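Local coordinates for protein phenylalanine hydroxylase (Colwellia psychrerythraea, PDB 2V27) that probably catalyses the iron- and tetrahydrobiopterin-dependent hydroxylation of L-phenylalanine to L-tyrosine, the first step of phenylalanine breakdown, at residues B[137-142]-B[163-168]; B[32-37]-B[110-115]; B[66-71]-B[77-82]. One frame throughout, in Å; residues are numbered along the deposited sequence.

Interaction 1: residues B[137-142]-B[163-168]. With FE (Fe (III) ion), chain E.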
loop_
_atom_site.group_PDB
_atom_site.type_symbol
_atom_site.label_atom_id
_atom_site.label_comp_id
_atom_site.label_asym_id
_atom_site.label_seq_id
_atom_site.Cartn_x
_atom_site.Cartn_y
_atom_site.Cartn_z
ATOM N N ALA B 137 -12.681 -25.938 9.417
ATOM C CA ALA B 137 -13.382 -25.690 10.698
ATOM C C ALA B 137 -12.547 -26.111 11.927
ATOM O O ALA B 137 -12.409 -25.348 12.900
ATOM C CB ALA B 137 -14.771 -26.401 10.695
ATOM N N ASN B 138 -11.989 -27.319 11.882
ATOM C CA ASN B 138 -11.223 -27.818 13.043
ATOM C C ASN B 138 -9.981 -26.958 13.244
ATOM O O ASN B 138 -9.586 -26.703 14.369
ATOM C CB ASN B 138 -10.853 -29.297 12.938
ATOM C CG ASN B 138 -12.056 -30.215 12.975
ATOM O OD1 ASN B 138 -13.143 -29.853 13.468
ATOM N ND2 ASN B 138 -11.871 -31.401 12.412
ATOM N N TYR B 139 -9.343 -26.523 12.168
ATOM C CA TYR B 139 -8.167 -25.656 12.268
ATOM C C TYR B 139 -8.565 -24.309 12.914
ATOM O O TYR B 139 -7.851 -23.805 13.795
ATOM C CB TYR B 139 -7.540 -25.485 10.871
ATOM C CG TYR B 139 -6.514 -24.373 10.802
ATOM C CD1 TYR B 139 -5.221 -24.579 11.292
ATOM C CD2 TYR B 139 -6.847 -23.123 10.261
ATOM C CE1 TYR B 139 -4.273 -23.589 11.255
ATOM C CE2 TYR B 139 -5.910 -22.095 10.215
ATOM C CZ TYR B 139 -4.639 -22.311 10.723
ATOM O OH TYR B 139 -3.695 -21.286 10.584
ATOM N N THR B 140 -9.695 -23.747 12.504
ATOM C CA THR B 140 -10.163 -22.501 13.058
ATOM C C THR B 140 -10.456 -22.627 14.555
ATOM O O THR B 140 -10.139 -21.720 15.359
ATOM C CB THR B 140 -11.358 -21.984 12.242
ATOM O OG1 THR B 140 -11.004 -21.936 10.848
ATOM C CG2 THR B 140 -11.812 -20.618 12.687
ATOM N N GLU B 141 -11.103 -23.717 14.935
ATOM C CA GLU B 141 -11.307 -23.963 16.365
ATOM C C GLU B 141 -9.954 -24.063 17.128
ATOM O O GLU B 141 -9.819 -23.484 18.225
ATOM C CB GLU B 141 -12.105 -25.260 16.523
ATOM C CG GLU B 141 -12.397 -25.637 17.996
ATOM C CD GLU B 141 -13.026 -27.010 18.123
ATOM O OE1 GLU B 141 -13.295 -27.659 17.105
ATOM O OE2 GLU B 141 -13.306 -27.422 19.280
ATOM N N ALA B 142 -9.019 -24.811 16.581
ATOM C CA ALA B 142 -7.715 -24.993 17.226
ATOM C C ALA B 142 -7.016 -23.644 17.317
ATOM O O ALA B 142 -6.349 -23.322 18.329
ATOM C CB ALA B 142 -6.868 -25.970 16.446
ATOM N N TRP B 163 -3.512 -14.503 9.255
ATOM C CA TRP B 163 -3.485 -13.655 8.072
ATOM C C TRP B 163 -3.070 -14.479 6.851
ATOM O O TRP B 163 -3.700 -14.403 5.803
ATOM C CB TRP B 163 -2.486 -12.507 8.303
ATOM C CG TRP B 163 -2.388 -11.558 7.140
ATOM C CD1 TRP B 163 -1.362 -11.477 6.190
ATOM C CD2 TRP B 163 -3.300 -10.498 6.835
ATOM N NE1 TRP B 163 -1.626 -10.433 5.306
ATOM C CE2 TRP B 163 -2.794 -9.802 5.687
ATOM C CE3 TRP B 163 -4.511 -10.076 7.403
ATOM C CZ2 TRP B 163 -3.488 -8.704 5.100
ATOM C CZ3 TRP B 163 -5.183 -8.980 6.840
ATOM C CH2 TRP B 163 -4.669 -8.305 5.697
ATOM N N PHE B 164 -2.002 -15.245 7.012
ATOM C CA PHE B 164 -1.474 -15.988 5.902
ATOM C C PHE B 164 -2.186 -17.290 5.566
ATOM O O PHE B 164 -1.803 -17.961 4.594
ATOM C CB PHE B 164 0.006 -16.204 6.129
ATOM C CG PHE B 164 0.809 -14.943 5.892
ATOM C CD1 PHE B 164 1.472 -14.285 6.954
ATOM C CD2 PHE B 164 0.857 -14.397 4.584
ATOM C CE1 PHE B 164 2.246 -13.105 6.715
ATOM C CE2 PHE B 164 1.594 -13.245 4.310
ATOM C CZ PHE B 164 2.308 -12.597 5.374
ATOM N N THR B 165 -3.216 -17.667 6.353
ATOM C CA THR B 165 -3.986 -18.912 6.121
ATOM C C THR B 165 -5.450 -18.515 5.902
ATOM O O THR B 165 -5.884 -18.354 4.770
ATOM C CB THR B 165 -3.824 -19.935 7.318
ATOM O OG1 THR B 165 -4.076 -19.286 8.582
ATOM C CG2 THR B 165 -2.386 -20.467 7.302
ATOM N N ILE B 166 -6.193 -18.312 6.981
ATOM C CA ILE B 166 -7.614 -17.993 6.863
ATOM C C ILE B 166 -7.911 -16.755 6.017
ATOM O O ILE B 166 -8.948 -16.749 5.311
ATOM C CB ILE B 166 -8.205 -17.899 8.301
ATOM C CG1 ILE B 166 -8.211 -19.349 8.898
ATOM C CG2 ILE B 166 -9.648 -17.263 8.310
ATOM C CD1 ILE B 166 -8.539 -19.428 10.330
ATOM N N GLU B 167 -7.077 -15.694 6.118
ATOM C CA GLU B 167 -7.387 -14.501 5.329
ATOM C C GLU B 167 -6.816 -14.565 3.888
ATOM O O GLU B 167 -7.556 -14.273 2.923
ATOM C CB GLU B 167 -7.022 -13.189 6.061
ATOM C CG GLU B 167 -7.765 -13.092 7.381
ATOM C CD GLU B 167 -9.285 -12.831 7.190
ATOM O OE1 GLU B 167 -10.010 -12.905 8.206
ATOM O OE2 GLU B 167 -9.766 -12.517 6.069
ATOM N N PHE B 168 -5.532 -14.893 3.732
ATOM C CA PHE B 168 -4.866 -14.802 2.415
ATOM C C PHE B 168 -4.241 -16.087 1.890
ATOM O O PHE B 168 -3.379 -16.066 1.016
ATOM C CB PHE B 168 -3.850 -13.613 2.425
ATOM C CG PHE B 168 -4.555 -12.288 2.365
ATOM C CD1 PHE B 168 -5.013 -11.685 3.524
ATOM C CD2 PHE B 168 -4.896 -11.729 1.129
ATOM C CE1 PHE B 168 -5.792 -10.522 3.472
ATOM C CE2 PHE B 168 -5.664 -10.568 1.067
ATOM C CZ PHE B 168 -6.109 -9.960 2.257
HETATM FE FE FE E . -11.766 -12.369 7.166
HETATM O O HOH W 1 -11.175 -10.355 7.996
HETATM O O HOH W 2 -12.952 -12.282 8.891
#

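Interaction 2: residues B[32-37]-B[110-115]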
loop_
_atom_site.group_PDB
_atom_site.type_symbol
_atom_site.label_atom_id
_atom_site.label_comp_id
_atom_site.label_asym_id
_atom_site.label_seq_id
_atom_site.Cartn_x
_atom_site.Cartn_y
_atom_site.Cartn_z
ATOM N N PHE B 32 -22.385 -10.529 -4.693
ATOM C CA PHE B 32 -22.451 -11.974 -4.902
ATOM C C PHE B 32 -22.278 -12.268 -6.380
ATOM O O PHE B 32 -21.433 -13.098 -6.780
ATOM C CB PHE B 32 -23.829 -12.486 -4.424
ATOM C CG PHE B 32 -23.875 -13.958 -4.168
ATOM C CD1 PHE B 32 -23.759 -14.426 -2.866
ATOM C CD2 PHE B 32 -24.029 -14.893 -5.199
ATOM C CE1 PHE B 32 -23.814 -15.752 -2.573
ATOM C CE2 PHE B 32 -24.059 -16.264 -4.915
ATOM C CZ PHE B 32 -23.959 -16.688 -3.570
ATOM N N THR B 33 -23.078 -11.612 -7.218
ATOM C CA THR B 33 -23.018 -11.921 -8.655
ATOM C C THR B 33 -21.625 -11.667 -9.243
ATOM O O THR B 33 -21.126 -12.486 -10.023
ATOM C CB THR B 33 -24.067 -11.132 -9.493
ATOM O OG1 THR B 33 -24.072 -9.753 -9.104
ATOM C CG2 THR B 33 -25.420 -11.726 -9.326
ATOM N N ARG B 34 -21.020 -10.530 -8.880
ATOM C CA ARG B 34 -19.671 -10.196 -9.361
ATOM C C ARG B 34 -18.633 -11.212 -8.859
ATOM O O ARG B 34 -17.738 -11.588 -9.600
ATOM C CB ARG B 34 -19.255 -8.761 -9.060
ATOM C CG ARG B 34 -18.756 -8.517 -7.678
ATOM C CD ARG B 34 -18.507 -7.031 -7.452
ATOM N NE ARG B 34 -17.811 -6.851 -6.193
ATOM C CZ ARG B 34 -17.377 -5.705 -5.714
ATOM N NH1 ARG B 34 -17.584 -4.554 -6.385
ATOM N NH2 ARG B 34 -16.732 -5.719 -4.551
ATOM N N GLN B 35 -18.767 -11.673 -7.622
ATOM C CA GLN B 35 -17.755 -12.567 -7.072
ATOM C C GLN B 35 -17.889 -13.972 -7.587
ATOM O O GLN B 35 -16.887 -14.632 -7.831
ATOM C CB GLN B 35 -17.773 -12.557 -5.539
ATOM C CG GLN B 35 -16.433 -13.045 -4.952
ATOM C CD GLN B 35 -15.239 -12.103 -5.231
ATOM O OE1 GLN B 35 -14.047 -12.555 -5.360
ATOM N NE2 GLN B 35 -15.525 -10.820 -5.317
ATOM N N ILE B 36 -19.134 -14.448 -7.763
ATOM C CA ILE B 36 -19.352 -15.799 -8.323
ATOM C C ILE B 36 -18.680 -15.927 -9.667
ATOM O O ILE B 36 -18.061 -16.946 -9.977
ATOM C CB ILE B 36 -20.856 -16.153 -8.452
ATOM C CG1 ILE B 36 -21.371 -16.572 -7.101
ATOM C CG2 ILE B 36 -21.074 -17.364 -9.369
ATOM C CD1 ILE B 36 -20.649 -17.799 -6.493
ATOM N N ALA B 37 -18.742 -14.866 -10.446
ATOM C CA ALA B 37 -18.003 -14.835 -11.711
ATOM C C ALA B 37 -16.465 -14.778 -11.492
ATOM O O ALA B 37 -15.728 -15.475 -12.183
ATOM C CB ALA B 37 -18.489 -13.668 -12.554
ATOM N N GLU B 110 -20.952 3.309 -1.933
ATOM C CA GLU B 110 -19.698 3.992 -2.216
ATOM C C GLU B 110 -18.498 3.070 -1.978
ATOM O O GLU B 110 -17.535 3.132 -2.731
ATOM C CB GLU B 110 -19.550 5.275 -1.398
ATOM N N GLU B 111 -18.589 2.179 -0.978
ATOM C CA GLU B 111 -17.486 1.265 -0.628
ATOM C C GLU B 111 -17.599 -0.124 -1.254
ATOM O O GLU B 111 -16.963 -1.058 -0.766
ATOM C CB GLU B 111 -17.401 1.062 0.896
ATOM C CG GLU B 111 -17.355 2.304 1.724
ATOM C CD GLU B 111 -17.727 2.052 3.193
ATOM O OE1 GLU B 111 -16.918 2.492 4.033
ATOM O OE2 GLU B 111 -18.809 1.434 3.518
ATOM N N MET B 112 -18.406 -0.267 -2.303
ATOM C CA MET B 112 -18.634 -1.571 -2.951
ATOM C C MET B 112 -17.329 -2.364 -3.095
ATOM O O MET B 112 -17.186 -3.477 -2.590
ATOM C CB MET B 112 -19.309 -1.367 -4.320
ATOM C CG MET B 112 -19.951 -2.596 -4.968
ATOM S SD MET B 112 -21.416 -3.211 -4.096
ATOM C CE MET B 112 -21.798 -1.813 -3.051
ATOM N N ASP B 113 -16.364 -1.745 -3.760
ATOM C CA ASP B 113 -15.149 -2.437 -4.204
ATOM C C ASP B 113 -14.147 -2.719 -3.105
ATOM O O ASP B 113 -13.255 -3.557 -3.314
ATOM C CB ASP B 113 -14.444 -1.660 -5.337
ATOM C CG ASP B 113 -15.322 -1.502 -6.550
ATOM O OD1 ASP B 113 -16.231 -2.327 -6.725
ATOM O OD2 ASP B 113 -15.103 -0.540 -7.352
ATOM N N TYR B 114 -14.247 -2.044 -1.959
ATOM C CA TYR B 114 -13.332 -2.260 -0.834
ATOM C C TYR B 114 -13.786 -1.560 0.424
ATOM O O TYR B 114 -14.165 -0.388 0.360
ATOM C CB TYR B 114 -11.861 -1.794 -1.132
ATOM C CG TYR B 114 -10.965 -1.945 0.099
ATOM C CD1 TYR B 114 -10.364 -3.176 0.404
ATOM C CD2 TYR B 114 -10.789 -0.885 0.990
ATOM C CE1 TYR B 114 -9.580 -3.317 1.540
ATOM C CE2 TYR B 114 -10.035 -1.021 2.121
ATOM C CZ TYR B 114 -9.445 -2.251 2.401
ATOM O OH TYR B 114 -8.664 -2.410 3.522
ATOM N N LEU B 115 -13.719 -2.244 1.570
ATOM C CA LEU B 115 -13.708 -1.568 2.881
ATOM C C LEU B 115 -12.853 -2.311 3.849
ATOM O O LEU B 115 -12.751 -3.542 3.762
ATOM C CB LEU B 115 -15.101 -1.347 3.473
ATOM C CG LEU B 115 -15.812 -2.518 4.109
ATOM C CD1 LEU B 115 -17.001 -2.057 4.944
ATOM C CD2 LEU B 115 -16.273 -3.510 3.031
#

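Interaction 3: residues B[66-71]-B[77-82]. With SO4 (sulfate ion), chain F.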
loop_
_atom_site.group_PDB
_atom_site.type_symbol
_atom_site.label_atom_id
_atom_site.label_comp_id
_atom_site.label_asym_id
_atom_site.label_seq_id
_atom_site.Cartn_x
_atom_site.Cartn_y
_atom_site.Cartn_z
ATOM N N GLU B 66 -29.930 -19.021 8.976
ATOM C CA GLU B 66 -29.952 -19.857 7.775
ATOM C C GLU B 66 -28.569 -20.375 7.392
ATOM O O GLU B 66 -28.432 -21.446 6.750
ATOM C CB GLU B 66 -30.665 -19.164 6.617
ATOM C CG GLU B 66 -32.217 -18.990 6.949
ATOM C CD GLU B 66 -32.878 -20.232 7.667
ATOM O OE1 GLU B 66 -33.185 -20.176 8.897
ATOM O OE2 GLU B 66 -33.104 -21.263 6.992
ATOM N N VAL B 67 -27.549 -19.629 7.823
ATOM C CA VAL B 67 -26.196 -20.096 7.616
ATOM C C VAL B 67 -25.770 -21.011 8.775
ATOM O O VAL B 67 -25.230 -22.104 8.551
ATOM C CB VAL B 67 -25.240 -18.906 7.435
ATOM C CG1 VAL B 67 -23.874 -19.426 7.203
ATOM C CG2 VAL B 67 -25.707 -18.013 6.283
ATOM N N SER B 68 -26.040 -20.563 10.013
ATOM C CA SER B 68 -25.715 -21.347 11.222
ATOM C C SER B 68 -26.300 -22.743 11.186
ATOM O O SER B 68 -25.620 -23.708 11.534
ATOM C CB SER B 68 -26.182 -20.621 12.504
ATOM O OG SER B 68 -25.471 -19.401 12.700
ATOM N N LYS B 69 -27.556 -22.866 10.728
ATOM C CA LYS B 69 -28.166 -24.213 10.689
ATOM C C LYS B 69 -27.383 -25.207 9.871
ATOM O O LYS B 69 -27.348 -26.397 10.199
ATOM C CB LYS B 69 -29.632 -24.186 10.252
ATOM C CG LYS B 69 -29.873 -24.099 8.744
ATOM C CD LYS B 69 -31.375 -23.938 8.496
ATOM C CE LYS B 69 -31.754 -24.338 7.082
ATOM N NZ LYS B 69 -33.206 -23.936 6.937
ATOM N N VAL B 70 -26.716 -24.718 8.822
ATOM C CA VAL B 70 -25.916 -25.604 7.952
ATOM C C VAL B 70 -24.512 -25.818 8.523
ATOM O O VAL B 70 -23.964 -26.916 8.495
ATOM C CB VAL B 70 -25.780 -25.008 6.504
ATOM C CG1 VAL B 70 -24.896 -25.902 5.628
ATOM C CG2 VAL B 70 -27.213 -24.737 5.889
ATOM N N LEU B 71 -23.929 -24.751 9.080
ATOM C CA LEU B 71 -22.653 -24.939 9.815
ATOM C C LEU B 71 -22.848 -25.942 10.998
ATOM O O LEU B 71 -21.965 -26.732 11.325
ATOM C CB LEU B 71 -22.164 -23.602 10.357
ATOM C CG LEU B 71 -21.817 -22.520 9.308
ATOM C CD1 LEU B 71 -21.198 -21.365 10.025
ATOM C CD2 LEU B 71 -20.911 -23.087 8.224
ATOM N N TRP B 77 -20.285 -25.681 13.890
ATOM C CA TRP B 77 -20.075 -24.234 13.991
ATOM C C TRP B 77 -21.370 -23.444 13.928
ATOM O O TRP B 77 -22.425 -23.992 13.540
ATOM C CB TRP B 77 -19.135 -23.754 12.864
ATOM C CG TRP B 77 -17.696 -23.971 13.315
ATOM C CD1 TRP B 77 -16.964 -25.177 13.387
ATOM C CD2 TRP B 77 -16.786 -22.939 13.757
ATOM N NE1 TRP B 77 -15.688 -24.931 13.891
ATOM C CE2 TRP B 77 -15.557 -23.575 14.108
ATOM C CE3 TRP B 77 -16.912 -21.547 13.956
ATOM C CZ2 TRP B 77 -14.447 -22.845 14.599
ATOM C CZ3 TRP B 77 -15.803 -20.812 14.449
ATOM C CH2 TRP B 77 -14.579 -21.486 14.764
ATOM N N GLU B 78 -21.328 -22.159 14.303
ATOM C CA GLU B 78 -22.450 -21.229 14.085
ATOM C C GLU B 78 -21.869 -19.841 13.785
ATOM O O GLU B 78 -20.663 -19.571 14.116
ATOM C CB GLU B 78 -23.334 -21.101 15.333
ATOM C CG GLU B 78 -22.567 -20.619 16.589
ATOM C CD GLU B 78 -23.365 -20.825 17.866
ATOM O OE1 GLU B 78 -23.923 -19.821 18.331
ATOM O OE2 GLU B 78 -23.367 -21.969 18.384
ATOM N N CYS B 79 -22.704 -18.981 13.181
ATOM C CA CYS B 79 -22.364 -17.578 13.005
ATOM C C CYS B 79 -22.801 -16.876 14.269
ATOM O O CYS B 79 -23.887 -17.176 14.812
ATOM C CB CYS B 79 -23.159 -16.943 11.862
ATOM S SG CYS B 79 -22.761 -17.628 10.237
ATOM N N TYR B 80 -22.021 -15.921 14.713
ATOM C CA TYR B 80 -22.289 -15.266 15.983
ATOM C C TYR B 80 -22.325 -13.784 15.717
ATOM O O TYR B 80 -21.298 -13.190 15.364
ATOM C CB TYR B 80 -21.174 -15.641 16.958
ATOM C CG TYR B 80 -21.281 -15.082 18.359
ATOM C CD1 TYR B 80 -21.782 -15.895 19.387
ATOM C CD2 TYR B 80 -20.852 -13.805 18.656
ATOM C CE1 TYR B 80 -21.851 -15.419 20.689
ATOM C CE2 TYR B 80 -20.945 -13.315 19.956
ATOM C CZ TYR B 80 -21.440 -14.160 20.955
ATOM O OH TYR B 80 -21.537 -13.690 22.241
ATOM N N PRO B 81 -23.504 -13.160 15.821
ATOM C CA PRO B 81 -23.626 -11.709 15.547
ATOM C C PRO B 81 -22.881 -10.818 16.541
ATOM O O PRO B 81 -22.950 -11.043 17.756
ATOM C CB PRO B 81 -25.137 -11.475 15.621
ATOM C CG PRO B 81 -25.574 -12.526 16.588
ATOM C CD PRO B 81 -24.800 -13.751 16.195
ATOM N N VAL B 82 -22.160 -9.830 16.003
ATOM C CA VAL B 82 -21.454 -8.834 16.804
ATOM C C VAL B 82 -21.865 -7.464 16.263
ATOM O O VAL B 82 -21.765 -7.228 15.064
ATOM C CB VAL B 82 -19.908 -9.073 16.874
ATOM C CG1 VAL B 82 -19.602 -10.358 17.678
ATOM C CG2 VAL B 82 -19.247 -9.133 15.481
HETATM S S SO4 F . -22.175 -16.718 24.455
HETATM O O1 SO4 F . -21.197 -15.648 24.079
HETATM O O2 SO4 F . -23.384 -15.997 24.909
HETATM O O3 SO4 F . -22.489 -17.612 23.334
HETATM O O4 SO4 F . -21.548 -17.514 25.563
HETATM O O HOH W 3 -26.901 -17.579 13.912
#

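Interaction 1: residues B[137-142]-B[163-168]
Tyr139 and Thr165 join two helices by a hydroxyl-to-hydroxyl hydrogen bond, and the threonine sits where its own helix departs from alpha geometry. Over 163-167 the chain makes a wider pi-type turn: Phe168 N reaches back five residues to Trp163 O (2.8 Å), and Thr165 takes backbone angles of -121°/-83°. The helix axes approach no closer than 11.8 Å, so the contact rests on side chains, chiefly the long Tyr139. Its CG is anti to the backbone nitrogen (chi1 167°), which places its OH beside Thr165. That OH donates to Thr165 OG1 at 2.9 Å, and the acceptor lies at the ring edge, close to the ring plane. Thr165 OG1 is also hydrogen-bonded to Leu161 O one turn back, so this buried hydroxyl links the tyrosine to the helix backbone.

Ile166 packs beside this bond. Its CD1 stands 3.7 Å from Tyr139 CE2, approaching the ring obliquely, while CG1 lies in the ring plane at its edge. CD1 is also 3.6 Å from Thr140 OG1, a hydroxyl whose hydrogen bond goes to Phe136 O within its own helix.

The next residue, Glu167, turns to the iron and holds it with both carboxylate oxygens, OE1 at 2.1 Å and OE2 at 2.3 Å. Two waters, His122 and His127 complete the metal shell. Thr165 and Ile166 thus come directly before, in sequence, the acid of the facial triad of two histidines and one carboxylate characteristic of aromatic amino acid hydroxylases.

Interaction 2: residues B[32-37]-B[110-115]
A type I beta turn from Glu111 to Tyr114, in the loop between strand 99-103 and helix 120-131, presents its two central residues, Met112 and Asp113, to Arg34 of helix 22-38. The backbones stay well apart, the nearest CA atoms being those of Arg34 and Asp113 at 10.4 Å, and only 129 Å² is buried. One long side chain thus carries the contact. Arg34 leaves the helix with CG between the backbone nitrogen and the carbonyl carbon (chi1 81°), then runs extended from CG to NE, which brings its guanidinium up to the turn.

The two terminal nitrogens take different partners. NH1 forms a salt bridge with Asp113 OD1 at 2.6 Å. The oxygen lies at the guanidinium edge but tilted from its plane, NH1 meets it nearly along the C-O direction, and the N-H...O angle is only 132°. The guanidinium and carboxylate planes are 30° apart, so the pair is a bent, single-pronged salt bridge rather than a two-pronged one. Arg34 NH1 also packs against Met112 CG, 3.4 Å away. NH2 makes a weak hydrogen bond to Met112 O at 3.0 Å. This carbonyl also accepts from Arg107 NH1. The turn itself is closed by Tyr114 N donating to Glu111 O at 3.1 Å.

Around this polar centre, Met112 packs on Ile27 and Leu31 of helix 22-38, and Arg34 on Pro188. Asp113 OD2 has a second mate, a salt bridge to Lys264 of the second chain of the assembly.

The chemistry is that of a carboxylate shared by two cations, one at each oxygen, which would probably favour its charged form and also draw the turn to helix 22-38 and, in this assembly, to that chain.

Interaction 3: residues B[66-71]-B[77-82]
Val67 and Leu71, one helical turn apart, close on the sulfur of Cys79: Val67 CG1 lies 3.7 Å from Cys79 SG, and Leu71 CD1 4.1 Å from the same atom. Leu71 also packs beside Trp77, just before the strand, its CB 3.9 Å from Trp77 CB.

Farther out the contact turns polar. Cys79 N donates to Ser68 OG at 2.8 Å with a fairly straight N-H...O angle of 156°. The hydroxyl lies beside its own backbone nitrogen (chi1 -65°), facing back to Leu64 O, with which it makes a weak bond. Water 3 extends the bridge, 2.6 Å from Ser68 OG and donating to Cys79 O at 3.2 Å. At the other end, Trp77 N makes a weak hydrogen bond to Leu71 O.

With an alanine in place of Ser68, Cys79 N is likely to lose its mate, and water 3 a partner.

Tyr80, which takes no part in the contact with the helix, donates its OH to O1 of a sulfate (2.7 Å), probably from the crystallisation liquor and also bonded to Lys99 and Arg93. Glu78, Tyr80 and Val82 pair through their backbones with strand 99-103, and the amide of the intervening Cys79 is satisfied instead by a helix hydroxyl.

Overall arrangement
Trp77 joins interactions 1 and 3, whose centres are 17 Å apart: its NE1 packs 3.5 Å from Ala137 O, and its CH2 lies 3.6 Å from Thr140 CG2. Helix 134-147 is thereby in contact with both segment 77-82 and the iron-bearing helix 152-167. Interaction 2 stands apart, its nearest atoms about 7 Å from interaction 1 and 9 Å from interaction 3, although in sequence interaction 3 falls between its two segments. The three lie at different distances from the iron site. Interaction 1 contains the ligand Glu167, the side chain of Leu71 is about 8 Å from that of His127, and that of Arg34 about 10 Å from that of His122.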